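Local coordinates for protein thiosulfate sulfurtransferase TUM1 (Saccharomyces cerevisiae, PDB 3UTN) that accepts persulfide sulfur from the cysteine desulfurase NFS1 and passes it to UBA4 for 2-thiolation of the wobble uridine of tRNAs, at residues S127-W132 with T284-V289; H93-K98 with L305-W310; V122-S127 with V142-N147; Q235-G240 with V289-A294; A52-P57 with F79-I84. All coordinates share one frame; numbering follows the deposited sequence.

Contact 1: residues S127-W132 with T284-V289; sequences SPRCAW and TGVSGV
Helix 127-136 of the N-terminal rhodanese domain packs here against the start of helix 286-297 of the C-terminal one, a buried interdomain contact near the centre of the chain. Val-289 is wedged between Pro-128, Arg-129 and Trp-132. Its CG1 lies 3.4 Å from Trp-132 CB, and its CG2 sits over one face of the indole, 4.0 Å from the centroid of the six-membered ring, a CH-pi contact. Arg-129 bends at chi2 (78°), which carries its guanidinium across to the loop after the catalytic Cys-282. There NH1 gives a weak bond to Gly-285 O (2.8 Å, 145°), which lies at the edge of the guanidinium; Trp-132 CZ3 covers one face. Water 1 joins Arg-129 N to Val-286 O (2.6 Å from the water). NH1 is shared between its main partner Asp-307 OD1, a salt bridge, and Gly-285 O. The arginine of one domain thus ties the loop after Cys-282 to the carboxylate beside it, and its charge is probably balanced by Asp-307.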
# COMPACT_ATOMS: atom_id res chain seq x y z
N SER A 127 -1.14 5.15 1.76
CA SER A 127 -0.01 5.73 1.07
C SER A 127 0.91 4.65 0.50
O SER A 127 1.36 4.80 -0.62
CB SER A 127 0.75 6.70 1.96
OG SER A 127 1.19 6.08 3.14
N PRO A 128 1.15 3.55 1.24
CA PRO A 128 2.02 2.55 0.64
C PRO A 128 1.39 2.01 -0.63
O PRO A 128 2.06 1.90 -1.64
CB PRO A 128 2.10 1.46 1.71
CG PRO A 128 1.80 2.17 2.98
CD PRO A 128 0.74 3.14 2.60
N ARG A 129 0.09 1.70 -0.56
CA ARG A 129 -0.65 1.26 -1.72
C ARG A 129 -0.44 2.24 -2.86
O ARG A 129 -0.18 1.85 -3.99
CB ARG A 129 -2.14 1.20 -1.39
CG ARG A 129 -3.01 0.98 -2.61
CD ARG A 129 -2.94 -0.47 -3.01
NE ARG A 129 -3.58 -0.70 -4.29
CZ ARG A 129 -3.92 -1.90 -4.74
NH1 ARG A 129 -3.69 -2.97 -3.99
NH2 ARG A 129 -4.50 -2.03 -5.92
N CYS A 130 -0.57 3.52 -2.54
CA CYS A 130 -0.42 4.56 -3.52
C CYS A 130 1.01 4.66 -4.04
O CYS A 130 1.22 4.68 -5.25
CB CYS A 130 -0.84 5.89 -2.93
SG CYS A 130 -0.39 7.22 -4.03
N ALA A 131 1.97 4.73 -3.13
CA ALA A 131 3.38 4.81 -3.53
C ALA A 131 3.68 3.62 -4.42
O ALA A 131 4.30 3.73 -5.47
CB ALA A 131 4.28 4.80 -2.31
N TRP A 132 3.20 2.47 -3.98
CA TRP A 132 3.40 1.25 -4.70
C TRP A 132 2.74 1.29 -6.04
O TRP A 132 3.35 0.93 -7.03
CB TRP A 132 2.88 0.13 -3.86
CG TRP A 132 2.82 -1.18 -4.55
CD1 TRP A 132 3.86 -2.06 -4.80
CD2 TRP A 132 1.62 -1.83 -5.05
NE1 TRP A 132 3.39 -3.18 -5.43
CE2 TRP A 132 2.06 -3.11 -5.61
CE3 TRP A 132 0.29 -1.48 -5.11
CZ2 TRP A 132 1.18 -3.98 -6.19
CZ3 TRP A 132 -0.60 -2.39 -5.69
CH2 TRP A 132 -0.16 -3.60 -6.23
N THR A 284 -8.25 -6.39 0.73
CA THR A 284 -8.56 -5.62 -0.47
C THR A 284 -7.32 -5.26 -1.28
O THR A 284 -7.43 -4.74 -2.39
CB THR A 284 -9.30 -4.32 -0.10
OG1 THR A 284 -8.44 -3.49 0.69
CG2 THR A 284 -10.56 -4.61 0.69
N GLY A 285 -6.14 -5.51 -0.72
CA GLY A 285 -4.89 -5.19 -1.39
C GLY A 285 -4.25 -3.89 -0.94
O GLY A 285 -3.11 -3.61 -1.32
N VAL A 286 -4.97 -3.10 -0.15
CA VAL A 286 -4.41 -1.83 0.33
C VAL A 286 -3.43 -2.04 1.48
O VAL A 286 -2.27 -1.65 1.39
CB VAL A 286 -5.49 -0.77 0.68
CG1 VAL A 286 -6.18 -0.29 -0.58
CG2 VAL A 286 -6.50 -1.30 1.70
N SER A 287 -3.89 -2.69 2.55
CA SER A 287 -3.03 -2.93 3.70
C SER A 287 -1.98 -3.98 3.38
O SER A 287 -0.94 -4.04 4.03
CB SER A 287 -3.85 -3.33 4.92
OG SER A 287 -4.36 -4.63 4.77
N GLY A 288 -2.25 -4.80 2.37
CA GLY A 288 -1.27 -5.76 1.89
C GLY A 288 -0.00 -5.04 1.45
O GLY A 288 1.09 -5.55 1.63
N VAL A 289 -0.15 -3.86 0.87
CA VAL A 289 1.00 -3.11 0.43
C VAL A 289 1.74 -2.53 1.62
O VAL A 289 2.95 -2.34 1.58
CB VAL A 289 0.64 -1.99 -0.55
CG1 VAL A 289 1.90 -1.25 -0.95
CG2 VAL A 289 -0.03 -2.58 -1.78
O HOH W 1 -1.29 0.80 1.59

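Contact 2: residues H93-K98 with L305-W310; sequences HMFPTK and LYDGSW
Asp-307, in the turn between strand 303-306 and helix 309-317, pushes its carboxylate against the backbone of segment 93-98, the tightly fitted part of this contact. Its OD2 accepts a very short bond from Phe-95 N (2.5 Å, 156°) and lies 3.2 Å from Phe-95 CB. With CG turned opposite the backbone N (chi1 -171°), the carboxylate extends across the domain boundary. OD1 comes within 3.1 Å of His-93 O, two acceptors side by side; the salt bridge from Arg-129 NH1 to OD1 probably offsets their repulsion. Met-94, partly exposed, makes the looser side: folded at chi2 and chi3, it brings CE to 3.4 Å from Asp-307 OD2 and lays SD 3.5 Å from Gly-308 CA, van der Waals contacts without a directed bond. Farther along, Thr-97 and Lys-98 are exposed and leave the contact. An alanine in place of Asp-307 would probably leave Phe-95 N without its acceptor and Arg-129 without its carboxylate mate. Behind the carboxylate, Ser-309 OG bonds to Tyr-306 O and also to the backbone N of the catalytic Cys-282. Phe-95 reaches helix 127-136, meeting Trp-132 edge-to-face, while Leu-305 lies between that helix and helix 286-297.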
# COMPACT_ATOMS: atom_id res chain seq x y z
N HIS A 93 -10.35 -1.98 -4.43
CA HIS A 93 -8.98 -1.49 -4.50
C HIS A 93 -8.12 -2.28 -5.42
O HIS A 93 -6.96 -2.56 -5.11
CB HIS A 93 -8.37 -1.47 -3.11
CG HIS A 93 -9.16 -0.66 -2.14
ND1 HIS A 93 -9.44 0.64 -2.34
CD2 HIS A 93 -9.74 -1.00 -0.92
CE1 HIS A 93 -10.17 1.10 -1.32
NE2 HIS A 93 -10.35 0.10 -0.45
N MET A 94 -8.68 -2.65 -6.56
CA MET A 94 -7.93 -3.37 -7.55
C MET A 94 -7.07 -2.40 -8.29
O MET A 94 -7.49 -1.28 -8.58
CB MET A 94 -8.85 -4.13 -8.50
CG MET A 94 -9.54 -5.30 -7.81
SD MET A 94 -8.38 -6.30 -6.87
CE MET A 94 -7.45 -7.06 -8.20
N PHE A 95 -5.86 -2.83 -8.58
CA PHE A 95 -4.88 -1.99 -9.21
C PHE A 95 -5.48 -1.32 -10.43
O PHE A 95 -6.18 -1.97 -11.21
CB PHE A 95 -3.68 -2.81 -9.62
CG PHE A 95 -2.46 -1.99 -9.80
CD1 PHE A 95 -1.73 -1.57 -8.70
CD2 PHE A 95 -2.06 -1.59 -11.07
CE1 PHE A 95 -0.61 -0.79 -8.86
CE2 PHE A 95 -0.94 -0.81 -11.23
CZ PHE A 95 -0.22 -0.40 -10.13
N PRO A 96 -5.23 -0.01 -10.59
CA PRO A 96 -5.84 0.65 -11.73
C PRO A 96 -5.28 0.14 -13.04
O PRO A 96 -4.16 -0.37 -13.09
CB PRO A 96 -5.45 2.12 -11.53
CG PRO A 96 -4.22 2.08 -10.70
CD PRO A 96 -4.44 0.93 -9.77
N THR A 97 -6.08 0.28 -14.08
CA THR A 97 -5.59 0.07 -15.43
C THR A 97 -4.61 1.18 -15.74
O THR A 97 -4.65 2.26 -15.13
CB THR A 97 -6.74 0.13 -16.45
OG1 THR A 97 -7.31 1.44 -16.43
CG2 THR A 97 -7.82 -0.90 -16.12
N LYS A 98 -3.71 0.89 -16.67
CA LYS A 98 -2.77 1.88 -17.18
C LYS A 98 -3.48 3.19 -17.48
O LYS A 98 -3.00 4.26 -17.09
CB LYS A 98 -2.10 1.33 -18.44
CG LYS A 98 -0.92 2.15 -18.93
CD LYS A 98 -0.63 1.80 -20.39
CE LYS A 98 0.62 2.50 -20.88
NZ LYS A 98 0.54 3.97 -20.66
N LEU A 305 2.16 -8.27 -4.29
CA LEU A 305 0.90 -8.09 -3.66
C LEU A 305 -0.11 -8.92 -4.41
O LEU A 305 -0.26 -8.78 -5.62
CB LEU A 305 0.47 -6.63 -3.70
CG LEU A 305 -0.90 -6.43 -3.06
CD1 LEU A 305 -0.77 -6.30 -1.56
CD2 LEU A 305 -1.54 -5.20 -3.65
N TYR A 306 -0.78 -9.79 -3.68
CA TYR A 306 -1.97 -10.40 -4.20
C TYR A 306 -3.02 -9.32 -4.10
O TYR A 306 -3.63 -9.12 -3.06
CB TYR A 306 -2.36 -11.64 -3.40
CG TYR A 306 -3.71 -12.16 -3.78
CD1 TYR A 306 -4.19 -12.02 -5.08
CD2 TYR A 306 -4.52 -12.79 -2.85
CE1 TYR A 306 -5.43 -12.50 -5.44
CE2 TYR A 306 -5.77 -13.28 -3.21
CZ TYR A 306 -6.21 -13.12 -4.50
OH TYR A 306 -7.44 -13.58 -4.87
N ASP A 307 -3.20 -8.61 -5.20
CA ASP A 307 -4.03 -7.43 -5.19
C ASP A 307 -5.48 -7.80 -4.91
O ASP A 307 -6.11 -7.20 -4.04
CB ASP A 307 -3.90 -6.68 -6.51
CG ASP A 307 -4.58 -5.34 -6.48
OD1 ASP A 307 -4.75 -4.78 -5.38
OD2 ASP A 307 -4.94 -4.86 -7.56
N GLY A 308 -5.98 -8.82 -5.61
CA GLY A 308 -7.34 -9.30 -5.40
C GLY A 308 -7.57 -9.51 -3.93
O GLY A 308 -8.64 -9.20 -3.40
N SER A 309 -6.54 -10.03 -3.27
CA SER A 309 -6.54 -10.23 -1.84
C SER A 309 -7.72 -11.08 -1.40
O SER A 309 -8.36 -11.76 -2.21
CB SER A 309 -6.50 -8.88 -1.11
OG SER A 309 -5.17 -8.40 -1.07
N TRP A 310 -8.00 -11.03 -0.11
CA TRP A 310 -8.96 -11.91 0.50
C TRP A 310 -10.31 -11.83 -0.14
O TRP A 310 -10.95 -12.85 -0.39
CB TRP A 310 -9.07 -11.63 1.98
CG TRP A 310 -10.01 -12.58 2.64
CD1 TRP A 310 -11.18 -12.29 3.32
CD2 TRP A 310 -9.90 -14.03 2.67
NE1 TRP A 310 -11.77 -13.43 3.77
CE2 TRP A 310 -11.06 -14.51 3.42
CE3 TRP A 310 -8.99 -14.95 2.17
CZ2 TRP A 310 -11.27 -15.86 3.64
CZ3 TRP A 310 -9.22 -16.30 2.40
CH2 TRP A 310 -10.33 -16.74 3.12

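Contact 3: residues V122-S127 with V142-N147; sequences VGNFSS and VYLLNN. With DMS (dimethyl sulfoxide), chain B.
Three asparagine amides meet where segment 122-127 faces the end of strand 141-145. Asn-124 and Asn-146 cross at about a right angle, with amide planes 41° apart, and Asn-124 ND2 donates to Asn-146 OD1 (2.7 Å, 153°). The acceptor lies close to the amide plane of Asn-124, whereas the donor is tilted from the carbonyl plane of Asn-146. Asn-147 crosses Asn-124 obliquely: its ND2 lies 3.4 Å from Gly-123 CA, and its main polar partner is Thr-247 O of the C-terminal domain. Lys-248 O takes a second bond from Asn-124 ND2. At the oxygen end of the Asn-124 amide, water 2 lies 2.6 Å from OD1 and within bonding distance of Leu-145 O and Ser-127 OG; it can serve the two carbonyls only in part or in turn. Leu-144 fills the space beside this polar cluster, CD2 3.6 Å from Asn-124 OD1 and CD1 3.4 Å from Ser-127 CB, a tight fit. An alanine at Asn-124 would probably leave Asn-146 OD1 and Lys-248 O each short of a donor and water 2 less firmly placed. In Asn-147, CG stands between the backbone N and the carbonyl carbon (chi1 56°), and the side chain N-caps helix 148-153. By the matching strand order, segment 122-127 probably corresponds to the loop carrying Cys-282 in the other domain, yet here it meets residues 247-250 of that domain.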
# COMPACT_ATOMS: atom_id res chain seq x y z
N VAL A 122 -3.41 8.82 7.67
CA VAL A 122 -3.59 7.76 8.64
C VAL A 122 -2.25 7.33 9.20
O VAL A 122 -2.06 7.23 10.41
CB VAL A 122 -4.34 6.56 8.04
CG1 VAL A 122 -4.45 5.43 9.05
CG2 VAL A 122 -5.72 7.01 7.60
N GLY A 123 -1.30 7.11 8.30
CA GLY A 123 0.02 6.67 8.69
C GLY A 123 0.30 5.36 8.01
O GLY A 123 0.02 4.30 8.55
N ASN A 124 0.84 5.45 6.80
CA ASN A 124 1.21 4.26 6.04
C ASN A 124 0.07 3.29 5.94
O ASN A 124 0.22 2.09 6.19
CB ASN A 124 2.41 3.61 6.68
CG ASN A 124 3.64 4.43 6.50
OD1 ASN A 124 3.87 4.93 5.41
ND2 ASN A 124 4.42 4.59 7.55
N PHE A 125 -1.07 3.84 5.59
CA PHE A 125 -2.26 3.07 5.50
C PHE A 125 -2.60 2.86 4.04
O PHE A 125 -2.60 1.74 3.57
CB PHE A 125 -3.38 3.80 6.23
CG PHE A 125 -4.65 3.03 6.30
CD1 PHE A 125 -5.77 3.46 5.61
CD2 PHE A 125 -4.73 1.86 7.06
CE1 PHE A 125 -6.95 2.75 5.67
CE2 PHE A 125 -5.92 1.15 7.13
CZ PHE A 125 -7.03 1.59 6.43
N SER A 126 -2.87 3.94 3.33
CA SER A 126 -3.17 3.86 1.91
C SER A 126 -2.00 4.38 1.11
O SER A 126 -1.89 4.13 -0.09
CB SER A 126 -4.40 4.70 1.61
OG SER A 126 -4.23 6.01 2.14
N SER A 127 -1.14 5.15 1.76
CA SER A 127 -0.01 5.73 1.07
C SER A 127 0.91 4.65 0.50
O SER A 127 1.36 4.80 -0.62
CB SER A 127 0.75 6.70 1.96
OG SER A 127 1.19 6.08 3.14
N VAL A 142 9.41 7.81 -6.77
CA VAL A 142 8.30 7.72 -5.88
C VAL A 142 8.85 7.48 -4.50
O VAL A 142 9.67 6.59 -4.27
CB VAL A 142 7.32 6.59 -6.24
CG1 VAL A 142 6.11 6.64 -5.32
CG2 VAL A 142 6.88 6.71 -7.69
N TYR A 143 8.40 8.30 -3.59
CA TYR A 143 8.73 8.12 -2.22
C TYR A 143 7.47 7.92 -1.46
O TYR A 143 6.41 8.42 -1.84
CB TYR A 143 9.48 9.32 -1.69
CG TYR A 143 10.84 9.45 -2.30
CD1 TYR A 143 11.93 8.82 -1.73
CD2 TYR A 143 11.03 10.19 -3.46
CE1 TYR A 143 13.20 8.93 -2.28
CE2 TYR A 143 12.29 10.31 -4.02
CZ TYR A 143 13.37 9.68 -3.42
OH TYR A 143 14.61 9.79 -3.99
N LEU A 144 7.59 7.15 -0.41
CA LEU A 144 6.52 7.01 0.51
C LEU A 144 7.00 7.78 1.70
O LEU A 144 7.99 7.40 2.32
CB LEU A 144 6.33 5.55 0.87
CG LEU A 144 5.24 5.33 1.90
CD1 LEU A 144 3.94 5.87 1.34
CD2 LEU A 144 5.15 3.86 2.22
N LEU A 145 6.33 8.88 1.98
CA LEU A 145 6.69 9.64 3.14
C LEU A 145 6.43 8.75 4.32
O LEU A 145 5.36 8.15 4.44
CB LEU A 145 5.88 10.92 3.26
CG LEU A 145 6.25 11.75 4.49
CD1 LEU A 145 7.64 12.36 4.34
CD2 LEU A 145 5.21 12.81 4.70
N ASN A 146 7.42 8.66 5.18
CA ASN A 146 7.29 7.83 6.34
C ASN A 146 7.41 8.61 7.64
O ASN A 146 8.49 8.73 8.20
CB ASN A 146 8.31 6.70 6.30
CG ASN A 146 8.09 5.72 7.40
OD1 ASN A 146 6.95 5.47 7.79
ND2 ASN A 146 9.17 5.17 7.94
N ASN A 147 6.31 9.17 8.11
CA ASN A 147 5.07 9.23 7.38
C ASN A 147 4.50 10.59 7.68
O ASN A 147 5.14 11.39 8.37
CB ASN A 147 4.10 8.13 7.80
CG ASN A 147 3.82 8.13 9.29
OD1 ASN A 147 4.14 9.07 10.00
ND2 ASN A 147 3.20 7.06 9.76
S DMS B . 12.17 5.51 -5.83
O DMS B . 11.30 5.89 -6.96
C1 DMS B . 13.61 4.84 -6.47
C2 DMS B . 12.83 6.93 -5.17
O HOH W 2 2.97 7.19 4.42

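Contact 4: residues Q235-G240 with V289-A294; sequences QPLPYG and VIIKTA
The ring of Tyr-239 carries Ile-290 CD1 on one face, 3.7 Å from its centroid and 28° off the ring normal, a CH-pi contact. The methyl sits toward the rim, nearest CD1 of the ring, and Ile-290 CG2 lies 3.6 Å from Tyr-239 CB. With CG of Tyr-239 standing between its backbone N and carbonyl carbon (chi1 73°), the two side chains cross at a slant, which leaves Ile-290 CD1 over the ring face. At the ring's far end, the hydroxyl lies near Phe-125 of the N-terminal domain. Within the C-terminal rhodanese domain, the contact joins the turn after strand 234-236, an edge strand of the parallel sheet, to helix 286-297, which begins just after the catalytic Cys-282. The next residue on that helix, Ile-291, fits against the backbone of the turn: CG2 is 3.2 Å from Leu-237 O and 3.5 Å from Tyr-239 CB, and CD1 is 4.0 Å from Leu-237 CB. Ile-291 reaches from the helix to Phe-207 of strand 205-208, which Leu-237 also touches. Within the helix, Val-289 O accepts from both Thr-293 N and Thr-293 OG1, the latter at 2.6 Å, and these donors approach from opposite faces of the carbonyl plane.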
# COMPACT_ATOMS: atom_id res chain seq x y z
N GLN A 235 -0.04 -16.50 5.86
CA GLN A 235 0.24 -16.35 7.26
C GLN A 235 -0.24 -14.98 7.65
O GLN A 235 -0.24 -14.07 6.82
CB GLN A 235 1.73 -16.45 7.50
CG GLN A 235 2.34 -17.75 7.05
CD GLN A 235 3.84 -17.69 7.17
OE1 GLN A 235 4.36 -17.78 8.26
NE2 GLN A 235 4.52 -17.50 6.06
N PRO A 236 -0.66 -14.82 8.91
CA PRO A 236 -1.13 -13.51 9.30
C PRO A 236 0.06 -12.60 9.54
O PRO A 236 0.97 -12.92 10.30
CB PRO A 236 -1.86 -13.78 10.61
CG PRO A 236 -1.15 -14.95 11.19
CD PRO A 236 -0.67 -15.77 10.04
N LEU A 237 0.06 -11.48 8.84
CA LEU A 237 1.01 -10.43 9.16
C LEU A 237 0.20 -9.15 9.17
O LEU A 237 0.28 -8.36 8.24
CB LEU A 237 2.15 -10.40 8.14
CG LEU A 237 3.43 -9.68 8.57
CD1 LEU A 237 3.94 -10.20 9.91
CD2 LEU A 237 4.48 -9.86 7.50
N PRO A 238 -0.61 -8.95 10.23
CA PRO A 238 -1.43 -7.76 10.30
C PRO A 238 -0.55 -6.55 10.12
O PRO A 238 0.47 -6.43 10.80
CB PRO A 238 -2.02 -7.84 11.71
CG PRO A 238 -2.11 -9.30 11.96
CD PRO A 238 -0.82 -9.82 11.40
N TYR A 239 -0.91 -5.70 9.17
CA TYR A 239 -0.04 -4.62 8.75
C TYR A 239 0.43 -3.75 9.92
O TYR A 239 1.56 -3.29 9.93
CB TYR A 239 -0.72 -3.76 7.69
CG TYR A 239 -1.82 -2.89 8.21
CD1 TYR A 239 -1.54 -1.61 8.70
CD2 TYR A 239 -3.14 -3.32 8.22
CE1 TYR A 239 -2.54 -0.79 9.18
CE2 TYR A 239 -4.15 -2.50 8.70
CZ TYR A 239 -3.84 -1.24 9.17
OH TYR A 239 -4.83 -0.43 9.65
N GLY A 240 -0.45 -3.56 10.90
CA GLY A 240 -0.16 -2.76 12.08
C GLY A 240 1.04 -3.28 12.84
O GLY A 240 1.74 -2.51 13.49
N VAL A 289 -0.15 -3.86 0.87
CA VAL A 289 1.00 -3.11 0.43
C VAL A 289 1.74 -2.53 1.62
O VAL A 289 2.95 -2.34 1.58
CB VAL A 289 0.64 -1.99 -0.55
CG1 VAL A 289 1.90 -1.25 -0.95
CG2 VAL A 289 -0.03 -2.58 -1.78
N ILE A 290 1.01 -2.27 2.70
CA ILE A 290 1.63 -1.80 3.91
C ILE A 290 2.68 -2.81 4.34
O ILE A 290 3.84 -2.46 4.56
CB ILE A 290 0.63 -1.59 5.05
CG1 ILE A 290 -0.44 -0.57 4.63
CG2 ILE A 290 1.36 -1.15 6.31
CD1 ILE A 290 -1.59 -0.48 5.60
N ILE A 291 2.29 -4.08 4.41
CA ILE A 291 3.23 -5.10 4.85
C ILE A 291 4.22 -5.42 3.77
O ILE A 291 5.37 -5.67 4.05
CB ILE A 291 2.55 -6.37 5.39
CG1 ILE A 291 1.73 -7.09 4.32
CG2 ILE A 291 1.71 -6.00 6.59
CD1 ILE A 291 1.37 -8.51 4.71
N LYS A 292 3.75 -5.40 2.52
CA LYS A 292 4.63 -5.62 1.40
C LYS A 292 5.78 -4.63 1.49
O LYS A 292 6.95 -4.99 1.35
CB LYS A 292 3.85 -5.43 0.11
CG LYS A 292 4.70 -5.44 -1.13
CD LYS A 292 3.82 -5.26 -2.35
CE LYS A 292 4.61 -5.53 -3.60
NZ LYS A 292 5.72 -4.57 -3.73
N THR A 293 5.43 -3.38 1.74
CA THR A 293 6.39 -2.30 1.83
C THR A 293 7.32 -2.50 3.02
O THR A 293 8.52 -2.31 2.90
CB THR A 293 5.67 -0.95 1.93
OG1 THR A 293 4.89 -0.78 0.74
CG2 THR A 293 6.65 0.19 2.06
N ALA A 294 6.74 -2.91 4.15
CA ALA A 294 7.52 -3.23 5.34
C ALA A 294 8.50 -4.35 5.05
O ALA A 294 9.66 -4.28 5.46
CB ALA A 294 6.61 -3.61 6.48

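Contact 5: residues A52-P57 with F79-I84; sequences ATWYLP and FDIDAI
Two loops at the C-terminal ends of neighbouring parallel strands, 47-51 and 77-78, meet here in the N-terminal rhodanese domain; 77-78 is an edge strand of its sheet. Trp-54 is the main side chain. Ile-81 CG2 lies over one face of its indole, 4.1 Å from the centroid of the five-membered ring in a CH-pi contact, and Ile-81 CB is 3.8 Å from Trp-54 CD1. At the ring edge, NE1 gives a weak bond to Asp-82 OD1 (2.6 Å, 127°), with the carboxylate turned 78° from the plane of the indole. The side chain of Trp-54 extends with CG opposite its backbone N (chi1 176°), putting the indole across Ile-81 at about a right angle; His-93 meets the ring edge-to-face. Closer to the strands, Ala-52 CA makes a C-H...O contact with Phe-79 O (3.4 Å), and Ala-52 CB packs on Phe-79 CB. Cys-130 of helix 127-136 touches Ala-52, Phe-79 and Ile-81, so this helix covers the apolar side. Water 3 links the loops, donating to Thr-53 O or Phe-79 O and accepting from Ile-81 N. The turn after Phe-79 is held by an Asx motif, in which Asp-80 OD1 takes a bond from Ala-83 N (3.0 Å), which approaches from above the carboxylate plane.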
# COMPACT_ATOMS: atom_id res chain seq x y z
N ALA A 52 -2.37 10.31 -0.39
CA ALA A 52 -3.10 9.14 -0.81
C ALA A 52 -4.06 8.75 0.28
O ALA A 52 -4.52 7.61 0.35
CB ALA A 52 -2.15 8.01 -1.11
N THR A 53 -4.36 9.71 1.14
CA THR A 53 -5.20 9.45 2.28
C THR A 53 -6.46 8.78 1.81
O THR A 53 -7.12 9.21 0.86
CB THR A 53 -5.54 10.71 3.06
OG1 THR A 53 -4.34 11.22 3.63
CG2 THR A 53 -6.50 10.40 4.18
N TRP A 54 -6.75 7.68 2.47
CA TRP A 54 -7.94 6.95 2.21
C TRP A 54 -8.32 6.42 3.54
O TRP A 54 -7.47 5.97 4.30
CB TRP A 54 -7.65 5.85 1.21
CG TRP A 54 -8.85 4.99 0.97
CD1 TRP A 54 -9.82 5.15 -0.01
CD2 TRP A 54 -9.25 3.82 1.73
NE1 TRP A 54 -10.76 4.17 0.08
CE2 TRP A 54 -10.49 3.34 1.11
CE3 TRP A 54 -8.73 3.14 2.82
CZ2 TRP A 54 -11.16 2.23 1.59
CZ3 TRP A 54 -9.42 2.02 3.29
CH2 TRP A 54 -10.60 1.57 2.68
N TYR A 55 -9.60 6.49 3.83
CA TYR A 55 -10.09 6.11 5.13
C TYR A 55 -11.00 4.93 5.02
O TYR A 55 -11.66 4.76 4.01
CB TYR A 55 -10.87 7.26 5.73
CG TYR A 55 -10.03 8.48 6.00
CD1 TYR A 55 -8.87 8.39 6.76
CD2 TYR A 55 -10.43 9.72 5.53
CE1 TYR A 55 -8.12 9.52 7.03
CE2 TYR A 55 -9.68 10.85 5.79
CZ TYR A 55 -8.53 10.74 6.55
OH TYR A 55 -7.78 11.84 6.81
N LEU A 56 -11.03 4.11 6.06
CA LEU A 56 -12.08 3.13 6.18
C LEU A 56 -13.36 3.92 6.31
O LEU A 56 -13.42 4.84 7.13
CB LEU A 56 -11.87 2.26 7.41
CG LEU A 56 -10.68 1.31 7.37
CD1 LEU A 56 -10.66 0.47 8.64
CD2 LEU A 56 -10.73 0.43 6.14
N PRO A 57 -14.36 3.62 5.47
CA PRO A 57 -15.66 4.28 5.58
C PRO A 57 -16.18 4.26 7.01
O PRO A 57 -16.85 5.20 7.43
CB PRO A 57 -16.54 3.45 4.66
CG PRO A 57 -15.60 3.02 3.59
CD PRO A 57 -14.29 2.75 4.28
N PHE A 79 -4.13 11.76 -4.22
CA PHE A 79 -4.21 10.54 -4.99
C PHE A 79 -5.42 9.81 -4.47
O PHE A 79 -5.42 9.30 -3.35
CB PHE A 79 -2.96 9.71 -4.78
CG PHE A 79 -2.91 8.47 -5.61
CD1 PHE A 79 -3.61 7.33 -5.23
CD2 PHE A 79 -2.14 8.42 -6.77
CE1 PHE A 79 -3.55 6.17 -5.99
CE2 PHE A 79 -2.08 7.26 -7.53
CZ PHE A 79 -2.78 6.14 -7.14
N ASP A 80 -6.44 9.75 -5.30
CA ASP A 80 -7.66 9.10 -4.92
C ASP A 80 -7.50 7.60 -5.08
O ASP A 80 -7.64 7.06 -6.17
CB ASP A 80 -8.82 9.61 -5.74
CG ASP A 80 -10.15 9.25 -5.15
OD1 ASP A 80 -10.23 8.18 -4.51
OD2 ASP A 80 -11.10 10.02 -5.31
N ILE A 81 -7.20 6.94 -3.96
CA ILE A 81 -7.04 5.50 -3.91
C ILE A 81 -8.23 4.79 -4.56
O ILE A 81 -8.06 3.81 -5.28
CB ILE A 81 -6.87 5.04 -2.44
CG1 ILE A 81 -5.46 5.40 -1.94
CG2 ILE A 81 -7.16 3.56 -2.25
CD1 ILE A 81 -4.32 4.73 -2.67
N ASP A 82 -9.43 5.32 -4.31
CA ASP A 82 -10.65 4.73 -4.85
C ASP A 82 -10.78 4.95 -6.34
O ASP A 82 -11.07 4.01 -7.07
CB ASP A 82 -11.87 5.31 -4.15
CG ASP A 82 -11.93 4.91 -2.71
OD1 ASP A 82 -11.55 3.77 -2.39
OD2 ASP A 82 -12.37 5.74 -1.89
N ALA A 83 -10.58 6.18 -6.78
CA ALA A 83 -10.75 6.53 -8.19
C ALA A 83 -9.63 5.93 -9.03
O ALA A 83 -9.87 5.48 -10.14
CB ALA A 83 -10.81 8.03 -8.36
N ILE A 84 -8.42 5.92 -8.48
CA ILE A 84 -7.27 5.40 -9.20
C ILE A 84 -7.12 3.92 -8.88
O ILE A 84 -6.15 3.47 -8.27
CB ILE A 84 -6.00 6.21 -8.91
CG1 ILE A 84 -6.35 7.71 -8.92
CG2 ILE A 84 -4.92 5.87 -9.93
CD1 ILE A 84 -5.28 8.62 -8.37
O HOH W 3 -7.08 8.33 -1.56

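The centre of contact 1 lies about 1 Å from the centre of the chain, and contacts 2 to 5 each touch it, their centres 9 to 10 Å away. Contacts 1 and 2 join the two rhodanese domains; contacts 3 and 5 lie within the N-terminal domain and contact 4 within the C-terminal one. Contact 1 shares helix 286-297 with contact 4 and Ser-127 with contact 3. Along the chain contact 5 closes first, while contacts 1 and 3 interleave, as do 1 and 4. Helices 127-136 and 286-297 occupy equivalent places in the two domains and pack against each other at the boundary, bringing residues of the N-terminal domain, such as Arg-129, close to the catalytic loop.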